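Local coordinates for cytochrome B5 (Ectothiorhodospira shaposhnikovii, PDB 1CXY), which probably carries electrons as a soluble bacterial relative of cytochrome b5, using a heme whose iron is held by two axial ligands, at residues T36-N41 with G47-W52. Residues are numbered along the deposited sequence; the frame is centred on the assembly and turned at random. Where two conformers were deposited one is given.
With HEM (protoporphyrin IX containing Fe), chain B.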
loop_
_atom_site.group_PDB
_atom_site.type_symbol
_atom_site.label_atom_id
_atom_site.label_comp_id
_atom_site.label_asym_id
_atom_site.label_seq_id
_atom_site.Cartn_x
_atom_site.Cartn_y
_atom_site.Cartn_z
ATOM N N THR A 36 1.978 6.492 -4.145
ATOM C CA THR A 36 1.432 7.673 -4.828
ATOM C C THR A 36 1.412 7.584 -6.341
ATOM O O THR A 36 0.353 7.770 -6.983
ATOM C CB THR A 36 2.161 8.947 -4.373
ATOM O OG1 THR A 36 2.218 8.951 -2.946
ATOM C CG2 THR A 36 1.404 10.185 -4.838
ATOM N N PRO A 37 2.500 7.217 -7.010
ATOM C CA PRO A 37 2.542 7.073 -8.455
ATOM C C PRO A 37 1.650 5.928 -8.930
ATOM O O PRO A 37 1.098 6.015 -10.037
ATOM C CB PRO A 37 4.018 6.784 -8.801
ATOM C CG PRO A 37 4.533 6.201 -7.509
ATOM C CD PRO A 37 3.846 7.016 -6.437
ATOM N N TYR A 38 1.444 4.913 -8.113
ATOM C CA TYR A 38 0.641 3.764 -8.565
ATOM C C TYR A 38 -0.850 4.003 -8.510
ATOM O O TYR A 38 -1.588 3.426 -9.312
ATOM C CB TYR A 38 1.035 2.526 -7.736
ATOM C CG TYR A 38 0.289 1.298 -8.238
ATOM C CD1 TYR A 38 -0.829 0.830 -7.561
ATOM C CD2 TYR A 38 0.645 0.729 -9.449
ATOM C CE1 TYR A 38 -1.547 -0.240 -8.080
ATOM C CE2 TYR A 38 -0.065 -0.347 -9.964
ATOM C CZ TYR A 38 -1.167 -0.810 -9.273
ATOM O OH TYR A 38 -1.873 -1.865 -9.802
ATOM N N VAL A 39 -1.319 4.903 -7.662
ATOM C CA VAL A 39 -2.716 5.215 -7.445
ATOM C C VAL A 39 -3.609 5.173 -8.667
ATOM O O VAL A 39 -4.489 4.308 -8.748
ATOM C CB VAL A 39 -2.844 6.549 -6.676
ATOM C CG1 VAL A 39 -4.222 7.190 -6.748
ATOM C CG2 VAL A 39 -2.532 6.277 -5.198
ATOM N N PRO A 40 -3.353 5.965 -9.695
ATOM C CA PRO A 40 -4.221 6.007 -10.865
ATOM C C PRO A 40 -4.183 4.756 -11.706
ATOM O O PRO A 40 -5.040 4.560 -12.581
ATOM C CB PRO A 40 -3.746 7.249 -11.622
ATOM C CG PRO A 40 -2.322 7.399 -11.201
ATOM C CD PRO A 40 -2.318 7.031 -9.736
ATOM N N ASN A 41 -3.223 3.863 -11.494
ATOM C CA ASN A 41 -3.093 2.656 -12.288
ATOM C C ASN A 41 -3.744 1.427 -11.666
ATOM O O ASN A 41 -3.670 0.361 -12.275
ATOM C CB ASN A 41 -1.609 2.367 -12.516
ATOM C CG ASN A 41 -0.990 3.455 -13.383
ATOM O OD1 ASN A 41 -1.608 3.970 -14.316
ATOM N ND2 ASN A 41 0.238 3.801 -13.026
ATOM N N GLY A 47 -11.163 3.808 -6.884
ATOM C CA GLY A 47 -10.894 4.205 -5.533
ATOM C C GLY A 47 -10.841 3.228 -4.388
ATOM O O GLY A 47 -10.724 3.682 -3.239
ATOM N N MET A 48 -10.698 1.924 -4.589
ATOM C CA MET A 48 -10.614 0.948 -3.517
ATOM C C MET A 48 -9.352 0.998 -2.680
ATOM O O MET A 48 -9.254 0.658 -1.500
ATOM C CB MET A 48 -10.672 -0.461 -4.193
ATOM C CG MET A 48 -12.125 -0.637 -4.647
ATOM S SD MET A 48 -13.045 -1.305 -3.244
ATOM C CE MET A 48 -12.164 -2.823 -2.932
ATOM N N MET A 49 -8.278 1.402 -3.359
ATOM C CA MET A 49 -6.989 1.475 -2.649
ATOM C C MET A 49 -6.921 2.727 -1.821
ATOM O O MET A 49 -6.320 2.775 -0.739
ATOM C CB MET A 49 -5.961 1.364 -3.778
ATOM C CG MET A 49 -4.553 1.043 -3.331
ATOM S SD MET A 49 -3.492 1.138 -4.800
ATOM C CE MET A 49 -1.913 1.367 -3.991
ATOM N N LEU A 50 -7.636 3.793 -2.237
ATOM C CA LEU A 50 -7.587 5.059 -1.524
ATOM C C LEU A 50 -8.006 5.024 -0.078
ATOM O O LEU A 50 -7.370 5.720 0.730
ATOM C CB LEU A 50 -8.414 6.138 -2.255
ATOM C CG LEU A 50 -8.053 6.275 -3.737
ATOM C CD1 LEU A 50 -8.940 7.325 -4.399
ATOM C CD2 LEU A 50 -6.585 6.635 -3.942
ATOM N N VAL A 51 -8.929 4.153 0.340
ATOM C CA VAL A 51 -9.306 4.079 1.742
ATOM C C VAL A 51 -8.145 3.625 2.618
ATOM O O VAL A 51 -8.170 3.869 3.818
ATOM C CB VAL A 51 -10.558 3.187 1.969
ATOM C CG1 VAL A 51 -11.230 2.801 0.661
ATOM C CG2 VAL A 51 -10.365 1.974 2.842
ATOM N N TRP A 52 -7.122 2.974 2.040
ATOM C CA TRP A 52 -6.000 2.488 2.831
ATOM C C TRP A 52 -4.782 3.403 2.808
ATOM O O TRP A 52 -3.821 3.086 3.529
ATOM C CB TRP A 52 -5.602 1.058 2.357
ATOM C CG TRP A 52 -6.810 0.172 2.550
ATOM C CD1 TRP A 52 -7.742 -0.215 1.637
ATOM C CD2 TRP A 52 -7.264 -0.272 3.828
ATOM N NE1 TRP A 52 -8.759 -0.892 2.275
ATOM C CE2 TRP A 52 -8.491 -0.954 3.613
ATOM C CE3 TRP A 52 -6.752 -0.179 5.124
ATOM C CZ2 TRP A 52 -9.191 -1.530 4.668
ATOM C CZ3 TRP A 52 -7.451 -0.753 6.176
ATOM C CH2 TRP A 52 -8.664 -1.426 5.920
HETATM C CHA HEM B . -6.878 -5.772 -8.443
HETATM C CHB HEM B . -8.268 -4.290 -4.055
HETATM C CHC HEM B . -3.810 -2.604 -3.244
HETATM C CHD HEM B . -2.378 -4.194 -7.584
HETATM C C1A HEM B . -7.666 -5.420 -7.374
HETATM C C2A HEM B . -9.111 -5.527 -7.307
HETATM C C3A HEM B . -9.480 -5.141 -6.078
HETATM C C4A HEM B . -8.277 -4.750 -5.356
HETATM C CMA HEM B . -10.898 -5.064 -5.471
HETATM C CAA HEM B . -10.029 -6.059 -8.434
HETATM C CBA HEM B . -10.718 -7.433 -8.141
HETATM C CGA HEM B . -9.786 -8.602 -8.291
HETATM O O1A HEM B . -8.744 -8.441 -8.975
HETATM O O2A HEM B . -10.072 -9.706 -7.760
HETATM C C1B HEM B . -7.160 -3.740 -3.429
HETATM C C2B HEM B . -7.123 -3.232 -2.082
HETATM C C3B HEM B . -5.883 -2.795 -1.845
HETATM C C4B HEM B . -5.123 -2.977 -3.059
HETATM C CMB HEM B . -8.336 -3.289 -1.118
HETATM C CAB HEM B . -5.327 -2.183 -0.541
HETATM C CBB HEM B . -4.109 -2.457 -0.072
HETATM C C1C HEM B . -3.040 -2.877 -4.350
HETATM C C2C HEM B . -1.646 -2.535 -4.512
HETATM C C3C HEM B . -1.236 -2.986 -5.707
HETATM C C4C HEM B . -2.386 -3.639 -6.330
HETATM C CMC HEM B . -0.841 -1.796 -3.422
HETATM C CAC HEM B . 0.145 -2.960 -6.389
HETATM C CBC HEM B . 0.971 -1.933 -6.367
HETATM C C1D HEM B . -3.480 -4.781 -8.176
HETATM C C2D HEM B . -3.442 -5.505 -9.419
HETATM C C3D HEM B . -4.683 -5.947 -9.650
HETATM C C4D HEM B . -5.525 -5.517 -8.562
HETATM C CMD HEM B . -2.174 -5.691 -10.287
HETATM C CAD HEM B . -5.197 -6.834 -10.816
HETATM C CBD HEM B . -5.455 -8.263 -10.258
HETATM C CGD HEM B . -4.252 -8.929 -9.643
HETATM O O1D HEM B . -4.317 -9.474 -8.522
HETATM O O2D HEM B . -3.182 -8.969 -10.318
HETATM N NA HEM B . -7.187 -4.909 -6.178
HETATM N NB HEM B . -5.912 -3.582 -4.019
HETATM N NC HEM B . -3.465 -3.525 -5.492
HETATM N ND HEM B . -4.762 -4.819 -7.652
HETATM FE FE HEM B . -5.315 -4.245 -5.810
#
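The ring of Tyr38 meets Met49 at its edge: in the conformer described, one of two, Met49 SD lies in the ring plane 5.1 Å from the ring centroid, while the heme vinyl carbon CBC sits 3.4 Å above one face of the same ring, offset toward its rim. This edgewise Met-aromatic contact is joined by Met49 CE, 3.8 Å from Tyr38 CD1. With chi1 at -176°, the Tyr38 ring stands opposite its own backbone N, reaching from the loop toward the porphyrin and bringing OH to 3.3 Å from heme CHD. The same Met49 conformer crosses at about a right angle on an extended chain, its CG packed 3.7 Å from heme CHC and its CE against the methyl CMC. Away from the heme, Val39 CG1 touches Leu50 CD2 at 3.7 Å, and Val39 also rests on Cys24 of strand 23-28. A leucine in place of Tyr38 would probably leave the vinyl without its flat cover and, in this conformer, the Met49 sulfur without an aromatic edge. Both segments belong to the loop carrying the axial ligand His42, close to Tyr38. Apart from the weakly polar sulfur-aromatic contact, they meet through apolar side chains, consistent with a pocket wall that helps to seat the porphyrin edge by packing, beside the axial bonds to the iron.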